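Long-range contact in NADP-dependent glyceraldehyde-3-phosphate dehydrogenase (Bacillus halodurans, PDB 3PRL), which probably oxidises glyceraldehyde 3-phosphate to 3-phosphoglycerate with NADP+ as the electron acceptor, as a member of the aldehyde dehydrogenase family: residues L258-A266 with R381-G389. Sequence-based numbering, arbitrary orientation.
Sequences LELGGKDPA and RVAWEEPFG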
# COMPACT_ATOMS: atom_id res chain seq x y z
N LEU D 258 -0.36 18.99 16.35
CA LEU D 258 0.36 20.21 16.69
C LEU D 258 1.71 20.30 16.01
O LEU D 258 2.49 19.34 16.00
CB LEU D 258 0.55 20.33 18.21
CG LEU D 258 -0.63 20.25 19.18
CD1 LEU D 258 -0.17 20.04 20.62
CD2 LEU D 258 -1.47 21.51 19.08
N GLU D 259 1.96 21.47 15.42
CA GLU D 259 3.27 21.82 14.92
C GLU D 259 3.78 22.97 15.78
O GLU D 259 3.24 24.08 15.72
CB GLU D 259 3.17 22.21 13.44
CG GLU D 259 2.42 21.15 12.63
CD GLU D 259 2.17 21.54 11.19
OE1 GLU D 259 2.02 20.63 10.36
OE2 GLU D 259 2.11 22.75 10.88
N LEU D 260 4.79 22.71 16.60
CA LEU D 260 5.28 23.71 17.54
C LEU D 260 6.73 24.10 17.27
O LEU D 260 7.20 24.04 16.13
CB LEU D 260 5.04 23.26 19.01
CG LEU D 260 3.64 22.66 19.24
CD1 LEU D 260 3.48 21.98 20.57
CD2 LEU D 260 2.55 23.69 19.04
N GLY D 261 7.45 24.50 18.32
CA GLY D 261 8.78 25.04 18.16
C GLY D 261 9.89 24.03 17.95
O GLY D 261 9.75 22.83 18.24
N GLY D 262 11.01 24.54 17.44
CA GLY D 262 12.19 23.72 17.23
C GLY D 262 13.43 24.38 17.77
O GLY D 262 13.47 25.60 17.94
N LYS D 263 14.43 23.58 18.07
CA LYS D 263 15.80 24.10 18.14
C LYS D 263 16.68 23.15 17.32
O LYS D 263 17.49 22.39 17.89
CB LYS D 263 16.25 24.23 19.60
CG LYS D 263 17.50 25.08 19.85
CD LYS D 263 17.23 26.59 19.96
CE LYS D 263 18.51 27.32 20.36
NZ LYS D 263 18.39 28.81 20.49
N ASP D 264 16.50 23.15 16.00
CA ASP D 264 17.21 22.20 15.12
C ASP D 264 18.73 22.39 15.24
O ASP D 264 19.23 23.50 15.08
CB ASP D 264 16.76 22.29 13.64
CG ASP D 264 15.26 22.10 13.43
OD1 ASP D 264 14.59 21.39 14.22
OD2 ASP D 264 14.73 22.68 12.44
N PRO D 265 19.46 21.32 15.55
CA PRO D 265 20.92 21.40 15.56
C PRO D 265 21.53 21.16 14.20
O PRO D 265 20.97 20.43 13.37
CB PRO D 265 21.34 20.26 16.49
CG PRO D 265 20.19 19.25 16.37
CD PRO D 265 18.96 20.09 16.21
N ALA D 266 22.68 21.80 13.97
CA ALA D 266 23.51 21.45 12.84
C ALA D 266 24.71 20.76 13.46
O ALA D 266 25.36 21.30 14.35
CB ALA D 266 23.94 22.69 12.10
N ARG D 381 21.14 30.77 27.76
CA ARG D 381 19.75 30.55 27.35
C ARG D 381 19.63 30.27 25.86
O ARG D 381 18.79 29.46 25.45
CB ARG D 381 18.88 31.76 27.72
CG ARG D 381 18.72 32.00 29.22
CD ARG D 381 17.95 33.29 29.47
NE ARG D 381 16.69 33.31 28.72
CZ ARG D 381 15.94 34.40 28.53
NH1 ARG D 381 16.32 35.57 29.05
NH2 ARG D 381 14.81 34.31 27.83
N VAL D 382 20.47 30.94 25.07
CA VAL D 382 20.40 30.92 23.60
C VAL D 382 20.81 29.56 23.03
O VAL D 382 20.63 29.30 21.84
CB VAL D 382 21.25 32.09 22.96
CG1 VAL D 382 22.77 31.78 22.97
CG2 VAL D 382 20.76 32.44 21.55
N ALA D 383 21.36 28.70 23.88
CA ALA D 383 21.74 27.35 23.46
C ALA D 383 20.53 26.42 23.48
O ALA D 383 20.59 25.28 22.98
CB ALA D 383 22.86 26.79 24.37
N TRP D 384 19.42 26.92 24.02
CA TRP D 384 18.28 26.08 24.36
C TRP D 384 16.98 26.71 23.85
O TRP D 384 16.21 26.06 23.12
CB TRP D 384 18.21 25.84 25.88
CG TRP D 384 19.44 25.20 26.47
CD1 TRP D 384 20.32 25.75 27.37
CD2 TRP D 384 19.95 23.89 26.17
NE1 TRP D 384 21.32 24.86 27.67
CE2 TRP D 384 21.12 23.71 26.95
CE3 TRP D 384 19.51 22.84 25.35
CZ2 TRP D 384 21.88 22.53 26.90
CZ3 TRP D 384 20.26 21.65 25.32
CH2 TRP D 384 21.43 21.51 26.09
N GLU D 385 16.75 27.97 24.23
CA GLU D 385 15.50 28.67 23.92
C GLU D 385 15.41 29.16 22.47
O GLU D 385 16.23 29.96 22.01
CB GLU D 385 15.29 29.87 24.87
CG GLU D 385 15.40 29.55 26.37
CD GLU D 385 15.06 30.75 27.26
OE1 GLU D 385 14.43 31.73 26.78
OE2 GLU D 385 15.41 30.70 28.46
N GLU D 386 14.38 28.69 21.77
CA GLU D 386 14.09 29.13 20.42
C GLU D 386 13.82 30.65 20.44
O GLU D 386 12.87 31.10 21.07
CB GLU D 386 12.88 28.36 19.87
CG GLU D 386 12.37 28.86 18.53
CD GLU D 386 11.10 28.15 18.07
OE1 GLU D 386 10.10 28.13 18.83
OE2 GLU D 386 11.09 27.62 16.94
N PRO D 387 14.67 31.43 19.74
CA PRO D 387 14.67 32.89 19.76
C PRO D 387 13.58 33.46 18.87
O PRO D 387 13.04 34.52 19.15
CB PRO D 387 16.05 33.24 19.19
CG PRO D 387 16.82 31.95 19.17
CD PRO D 387 15.78 30.92 18.92
N PHE D 388 13.25 32.71 17.81
CA PHE D 388 12.41 33.23 16.74
C PHE D 388 12.97 34.56 16.18
O PHE D 388 12.24 35.54 16.02
CB PHE D 388 10.94 33.29 17.17
CG PHE D 388 10.03 32.51 16.26
CD1 PHE D 388 10.22 31.13 16.10
CD2 PHE D 388 9.04 33.14 15.52
CE1 PHE D 388 9.42 30.40 15.24
CE2 PHE D 388 8.22 32.40 14.63
CZ PHE D 388 8.42 31.04 14.49
N GLY D 389 14.26 34.54 15.88
CA GLY D 389 14.99 35.76 15.49
C GLY D 389 16.38 35.49 14.94
O GLY D 389 16.91 34.39 15.12
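Lys263 threads its side chain into the loop 381-389 and ends among backbone carbonyls. Lys263 CB lies 4.0 Å from Trp384 O, and its CG and CD slide past that oxygen, CD at 3.4 Å. A bend at chi2 (84°) turns the chain, which then runs extended to its tip. CE passes the peptide between Ala383 and Trp384, and Lys263 NZ is held by two hydrogen bonds, 2.7 Å to Val382 O and 2.9 Å to Glu385 O. In both, the donor stands above the carbonyl plane. Lysine suits the place because its long aliphatic stem crosses the loop while its charged end gathers two backbone carbonyls three residues apart; a methionine here would probably leave the oxygens of Val382 and Glu385 without their shared donor and let the loop shift. Glu386 reaches back the other way: Glu386 OE2 accepts a nearly straight bond (173°) from Gly262 N at 3.1 Å, approached from above the carboxylate plane. OE1 lies over the CA of Gly261, where a CB would collide with it, so glycine fits. Lys297 NZ makes a salt bridge to Glu386 OE2 and a hydrogen bond to Gly262 O. The loop carries the family's EEPFGP motif, whose glutamate binds the nicotinamide ribose in relatives, consistent with Glu386 lying about 6 Å, side chain to side chain, from NADP+-binding Gly240. Thus the loop between strands 367-374 and 391-397 is fastened to the link joining strand 256-259, which carries the predicted active-site Glu259, to strand 264-268 of a second sheet, with helix 337-352 packing on Pro387 and helix 400-409 on Trp384.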